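Putative acyl-[acyl-carrier-protein]--UDP-N-acetylglucosamine O-acyltransferase (Bacteroides fragilis, PDB 4R36) probably transfers an acyl chain from acyl carrier protein to a hydroxyl of UDP-N-acetylglucosamine, as other LpxA acyltransferases do. Local coordinates at residues 110-115 with 134-139; 80-85 with 104-109. All blocks are in the same frame, centred on the assembly; numbering follows the deposited sequence.

Interaction 1: 110-115 with 134-139; sequences VTINRG and VHVAHD. With ACT (acetate ion), chain D.
Val134 starts the pairing through its carbonyl O, which accepts Thr111 N at 2.9 Å. The His135 ring, with CG anti to the backbone N (chi1 175°), lies on the strand face that Thr111 shares, where His135 ND1 meets Thr111 OG1 at 2.7 Å, in the ring plane and at its edge. His135 NE2 donates at 2.7 Å to OXT of an acetate, probably from the crystallisation liquor and bonded in turn to Asn150 ND2 of the second subunit; contacts at both nitrogens would hold the imidazole rotation in this crystal. Asn113 stands across it with its amide plane turned 72° from the ring, bringing Asn113 OD1 to 3.3 Å from His135 CE1. Val136 gives N to Thr111 O and takes Asn113 N on its own O, so that it bonds to the residues on either side of Ile112, the pattern of a parallel bridge. Val136 CB lies 4.0 Å from Ile112 CG2. A water joins His138 N to Asn113 OD1 and the acetate, while His138 ND1 donates to Asp139 OD2 at 2.8 Å (173°), which also bonds to Thr116. Strands 111-112 and 135-136 belong to successive coils and lie side by side in one wall of the left-handed beta-helix, between strands 81-82 and 153-154; Ile112 and Val136 reach Thr122 inside, and Glu132 of the second subunit packs on Thr111 and His135.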
loop_
_atom_site.group_PDB
_atom_site.type_symbol
_atom_site.label_atom_id
_atom_site.label_comp_id
_atom_site.label_asym_id
_atom_site.label_seq_id
_atom_site.Cartn_x
_atom_site.Cartn_y
_atom_site.Cartn_z
ATOM N N VAL A 110 10.262 -3.635 1.267
ATOM C CA VAL A 110 9.921 -3.997 2.622
ATOM C C VAL A 110 10.673 -3.095 3.603
ATOM O O VAL A 110 11.845 -2.766 3.383
ATOM C CB VAL A 110 10.207 -5.452 2.906
ATOM C CG1 VAL A 110 10.226 -5.719 4.393
ATOM C CG2 VAL A 110 9.210 -6.368 2.165
ATOM N N THR A 111 9.996 -2.635 4.645
ATOM C CA THR A 111 10.611 -1.820 5.652
ATOM C C THR A 111 10.558 -2.573 6.996
ATOM O O THR A 111 9.492 -3.029 7.432
ATOM C CB THR A 111 9.951 -0.415 5.778
ATOM O OG1 THR A 111 8.516 -0.523 5.935
ATOM C CG2 THR A 111 10.257 0.439 4.566
ATOM N N ILE A 112 11.722 -2.693 7.648
ATOM C CA ILE A 112 11.790 -3.217 8.981
ATOM C C ILE A 112 12.514 -2.196 9.862
ATOM O O ILE A 112 13.737 -2.095 9.835
ATOM C CB ILE A 112 12.461 -4.602 9.037
ATOM C CG1 ILE A 112 11.858 -5.573 8.020
ATOM C CG2 ILE A 112 12.429 -5.186 10.438
ATOM C CD1 ILE A 112 12.557 -6.907 7.898
ATOM N N ASN A 113 11.754 -1.445 10.646
ATOM C CA ASN A 113 12.348 -0.425 11.461
ATOM C C ASN A 113 12.979 -1.071 12.708
ATOM O O ASN A 113 12.468 -2.046 13.251
ATOM C CB ASN A 113 11.332 0.637 11.924
ATOM C CG ASN A 113 10.567 1.383 10.816
ATOM O OD1 ASN A 113 9.544 1.996 11.134
ATOM N ND2 ASN A 113 11.024 1.369 9.592
ATOM N N ARG A 114 14.056 -0.469 13.220
ATOM C CA ARG A 114 14.577 -0.855 14.491
ATOM C C ARG A 114 13.697 -0.485 15.650
ATOM O O ARG A 114 12.676 0.250 15.523
ATOM C CB ARG A 114 16.022 -0.332 14.683
ATOM C CG ARG A 114 16.261 1.165 14.809
ATOM C CD ARG A 114 17.797 1.317 14.870
ATOM N NE ARG A 114 18.319 2.683 14.954
ATOM C CZ ARG A 114 18.627 3.353 16.072
ATOM N NH1 ARG A 114 18.357 2.892 17.251
ATOM N NH2 ARG A 114 19.156 4.567 15.989
ATOM N N GLY A 115 14.061 -0.985 16.810
ATOM C CA GLY A 115 13.201 -0.879 18.009
ATOM C C GLY A 115 13.207 0.486 18.741
ATOM O O GLY A 115 13.921 1.411 18.360
ATOM N N VAL A 134 5.655 -4.673 2.494
ATOM C CA VAL A 134 5.337 -4.993 3.876
ATOM C C VAL A 134 6.119 -4.107 4.839
ATOM O O VAL A 134 7.290 -3.789 4.586
ATOM C CB VAL A 134 5.579 -6.487 4.189
ATOM C CG1 VAL A 134 5.668 -6.779 5.728
ATOM C CG2 VAL A 134 4.492 -7.338 3.615
ATOM N N HIS A 135 5.430 -3.597 5.848
ATOM C CA HIS A 135 6.029 -2.809 6.905
ATOM C C HIS A 135 6.042 -3.545 8.238
ATOM O O HIS A 135 4.965 -4.037 8.746
ATOM C CB HIS A 135 5.339 -1.466 7.031
ATOM C CG HIS A 135 5.830 -0.631 8.178
ATOM N ND1 HIS A 135 7.014 0.069 8.129
ATOM C CD2 HIS A 135 5.297 -0.387 9.401
ATOM C CE1 HIS A 135 7.179 0.723 9.256
ATOM N NE2 HIS A 135 6.175 0.430 10.064
ATOM N N VAL A 136 7.221 -3.575 8.859
ATOM C CA VAL A 136 7.367 -4.126 10.224
ATOM C C VAL A 136 7.833 -3.022 11.181
ATOM O O VAL A 136 8.934 -2.510 11.029
ATOM C CB VAL A 136 8.387 -5.269 10.234
ATOM C CG1 VAL A 136 8.455 -5.919 11.611
ATOM C CG2 VAL A 136 8.055 -6.339 9.222
ATOM N N ALA A 137 6.934 -2.624 12.088
ATOM C CA ALA A 137 7.149 -1.482 12.903
ATOM C C ALA A 137 8.059 -1.829 14.055
ATOM O O ALA A 137 8.322 -3.001 14.339
ATOM C CB ALA A 137 5.854 -0.924 13.411
ATOM N N HIS A 138 8.543 -0.759 14.682
ATOM C CA HIS A 138 9.369 -0.886 15.895
ATOM C C HIS A 138 8.865 -1.910 16.909
ATOM O O HIS A 138 7.673 -1.979 17.215
ATOM C CB HIS A 138 9.449 0.464 16.574
ATOM C CG HIS A 138 8.149 0.940 17.141
ATOM N ND1 HIS A 138 7.797 0.726 18.453
ATOM C CD2 HIS A 138 7.179 1.729 16.611
ATOM C CE1 HIS A 138 6.628 1.294 18.699
ATOM N NE2 HIS A 138 6.237 1.919 17.599
ATOM N N ASP A 139 9.781 -2.756 17.376
ATOM C CA ASP A 139 9.525 -3.734 18.490
ATOM C C ASP A 139 8.570 -4.880 18.119
ATOM O O ASP A 139 8.227 -5.691 18.987
ATOM C CB ASP A 139 9.085 -3.085 19.785
ATOM C CG ASP A 139 9.961 -1.870 20.152
ATOM O OD1 ASP A 139 11.157 -2.076 20.327
ATOM O OD2 ASP A 139 9.480 -0.734 20.180
HETATM C C ACT D . 4.582 2.208 12.482
HETATM O O ACT D . 3.647 1.692 11.786
HETATM O OXT ACT D . 5.779 2.085 12.146
HETATM C CH3 ACT D . 4.327 2.954 13.779
HETATM O O HOH W 1 7.283 -0.983 3.490
HETATM O O HOH W 2 8.165 2.028 13.486
#

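Interaction 2: 80-85 with 104-109; sequences AVIGAI and NLIREN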
loop_
_atom_site.group_PDB
_atom_site.type_symbol
_atom_site.label_atom_id
_atom_site.label_comp_id
_atom_site.label_asym_id
_atom_site.label_seq_id
_atom_site.Cartn_x
_atom_site.Cartn_y
_atom_site.Cartn_z
ATOM N N ALA A 80 14.407 -2.684 -0.428
ATOM C CA ALA A 80 14.160 -2.949 0.981
ATOM C C ALA A 80 15.001 -2.052 1.884
ATOM O O ALA A 80 16.127 -1.645 1.527
ATOM C CB ALA A 80 14.429 -4.391 1.292
ATOM N N VAL A 81 14.422 -1.663 3.010
ATOM C CA VAL A 81 15.104 -0.828 3.932
ATOM C C VAL A 81 15.008 -1.494 5.305
ATOM O O VAL A 81 13.925 -1.463 5.947
ATOM C CB VAL A 81 14.512 0.596 3.962
ATOM C CG1 VAL A 81 15.321 1.488 4.900
ATOM C CG2 VAL A 81 14.437 1.210 2.542
ATOM N N ILE A 82 16.132 -1.971 5.803
ATOM C CA ILE A 82 16.209 -2.575 7.124
ATOM C C ILE A 82 16.963 -1.680 8.087
ATOM O O ILE A 82 18.050 -1.172 7.767
ATOM C CB ILE A 82 16.860 -3.964 7.015
ATOM C CG1 ILE A 82 16.040 -4.870 6.060
ATOM C CG2 ILE A 82 16.962 -4.634 8.378
ATOM C CD1 ILE A 82 16.648 -6.223 5.824
ATOM N N GLY A 83 16.342 -1.412 9.249
ATOM C CA GLY A 83 16.961 -0.740 10.347
ATOM C C GLY A 83 16.749 0.733 10.495
ATOM O O GLY A 83 17.326 1.342 11.399
ATOM N N ALA A 84 15.870 1.330 9.695
ATOM C CA ALA A 84 15.572 2.731 9.912
ATOM C C ALA A 84 14.948 2.970 11.282
ATOM O O ALA A 84 14.312 2.050 11.874
ATOM C CB ALA A 84 14.675 3.270 8.828
ATOM N N ILE A 85 15.159 4.179 11.800
ATOM C CA ILE A 85 14.631 4.541 13.084
ATOM C C ILE A 85 13.089 4.385 13.121
ATOM O O ILE A 85 12.430 4.507 12.075
ATOM C CB ILE A 85 15.017 5.936 13.553
ATOM C CG1 ILE A 85 14.495 7.016 12.590
ATOM C CG2 ILE A 85 16.546 5.997 13.722
ATOM C CD1 ILE A 85 14.681 8.394 13.113
ATOM N N ASN A 104 15.133 -16.007 5.046
ATOM C CA ASN A 104 13.938 -15.214 4.772
ATOM C C ASN A 104 14.029 -14.651 3.385
ATOM O O ASN A 104 15.142 -14.388 2.881
ATOM C CB ASN A 104 13.875 -14.051 5.750
ATOM C CG ASN A 104 13.646 -14.507 7.184
ATOM O OD1 ASN A 104 12.568 -14.972 7.524
ATOM N ND2 ASN A 104 14.707 -14.435 8.038
ATOM N N LEU A 105 12.861 -14.340 2.843
ATOM C CA LEU A 105 12.724 -13.659 1.596
ATOM C C LEU A 105 12.114 -12.310 1.898
ATOM O O LEU A 105 10.956 -12.249 2.282
ATOM C CB LEU A 105 11.840 -14.464 0.653
ATOM C CG LEU A 105 12.372 -15.893 0.346
ATOM C CD1 LEU A 105 11.333 -16.732 -0.369
ATOM C CD2 LEU A 105 13.653 -15.792 -0.461
ATOM N N ILE A 106 12.916 -11.249 1.820
ATOM C CA ILE A 106 12.552 -9.905 2.149
ATOM C C ILE A 106 12.411 -9.128 0.808
ATOM O O ILE A 106 13.380 -8.725 0.164
ATOM C CB ILE A 106 13.630 -9.219 3.034
ATOM C CG1 ILE A 106 13.976 -10.100 4.262
ATOM C CG2 ILE A 106 13.206 -7.830 3.417
ATOM C CD1 ILE A 106 12.855 -10.396 5.196
ATOM N N ARG A 107 11.154 -8.935 0.389
ATOM C CA ARG A 107 10.878 -8.472 -0.972
ATOM C C ARG A 107 11.043 -6.968 -1.092
ATOM O O ARG A 107 11.357 -6.248 -0.140
ATOM C CB ARG A 107 9.456 -8.955 -1.390
ATOM C CG ARG A 107 9.292 -10.493 -1.497
ATOM C CD ARG A 107 10.270 -11.170 -2.453
ATOM N NE ARG A 107 10.200 -10.591 -3.792
ATOM C CZ ARG A 107 10.070 -11.280 -4.929
ATOM N NH1 ARG A 107 10.101 -12.625 -4.952
ATOM N NH2 ARG A 107 9.983 -10.616 -6.071
ATOM N N GLU A 108 10.849 -6.517 -2.313
ATOM C CA GLU A 108 10.999 -5.143 -2.689
ATOM C C GLU A 108 10.303 -4.158 -1.788
ATOM O O GLU A 108 9.117 -4.336 -1.438
ATOM C CB GLU A 108 10.473 -4.900 -4.106
ATOM C CG GLU A 108 11.086 -5.730 -5.212
ATOM C CD GLU A 108 10.346 -7.035 -5.533
ATOM O OE1 GLU A 108 9.938 -7.763 -4.574
ATOM O OE2 GLU A 108 10.211 -7.382 -6.719
ATOM N N ASN A 109 11.042 -3.129 -1.404
ATOM C CA ASN A 109 10.535 -2.051 -0.569
ATOM C C ASN A 109 9.942 -2.449 0.773
ATOM O O ASN A 109 9.226 -1.657 1.352
ATOM C CB ASN A 109 9.516 -1.237 -1.358
ATOM C CG ASN A 109 10.152 -0.532 -2.517
ATOM O OD1 ASN A 109 11.135 0.207 -2.308
ATOM N ND2 ASN A 109 9.663 -0.784 -3.762
#
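The CB of Ile106 points toward segment 80-85, where its CG2 meets Ala80 and Ile82. This methyl, Ile106 CG2, lies 4.2 Å from Ala80 CB and, more loosely, 4.5 Å from Ile82 CD1. With CG1 beside the backbone N (chi1 -52°), CG2 is the branch set anti to that N, facing the two aliphatic groups. CG1 leads on to CD1, which the bend at chi2 (-61°) carries aside from the CG2 contact. The same side chain also packs on Ile76 of strand 75-76 and Leu130 of strand 129-130. Further along the chain, Ala80 CB rests 3.9 Å from Arg107 O; the nearest CA pair is Ala80 and Asn109, 4.0 Å apart, with Ala80 N 3.5 Å from Asn109 N. The CB of Arg107 points away from 80-85, and its NE and NH2 both grip Glu108 OE1 side-on from one face of the carboxylate, Arg107 NE at 2.9 Å. No hydrogen bond joins the two segments, which belong to different walls of the beta-helix. The chemistry is thus apolar packing inside the coil, while the Arg107-Glu108 salt bridge lies at the subunit interface, where Arg107 also bonds to Ile85 O of the third subunit and makes a cation-pi contact with Phe77 of its own chain.

Overall arrangement
The centres of interactions 1 and 2 lie 8 Å apart, and the chain runs from 104-109 directly into 110-115, turning the corner from one wall of the beta-helix to the next. Strand 81-82 then adjoins strand 111-112: Val81 N is 2.8 Å from Val110 O, and Gly83 N is 2.8 Å from Ile112 O, both probable hydrogen bonds. At the corner, the side chain of Asn109 is about 2 Å from a calcium ion that Asn109 of the other two subunits also binds; the side chain of Thr111 is about 8 Å from the calcium ion. His138 of interaction 1 is a UDP-N-acetylglucosamine-binding residue, its side chain about 6 Å from those of Lys90 and Gln174, though this chain holds no such substrate here.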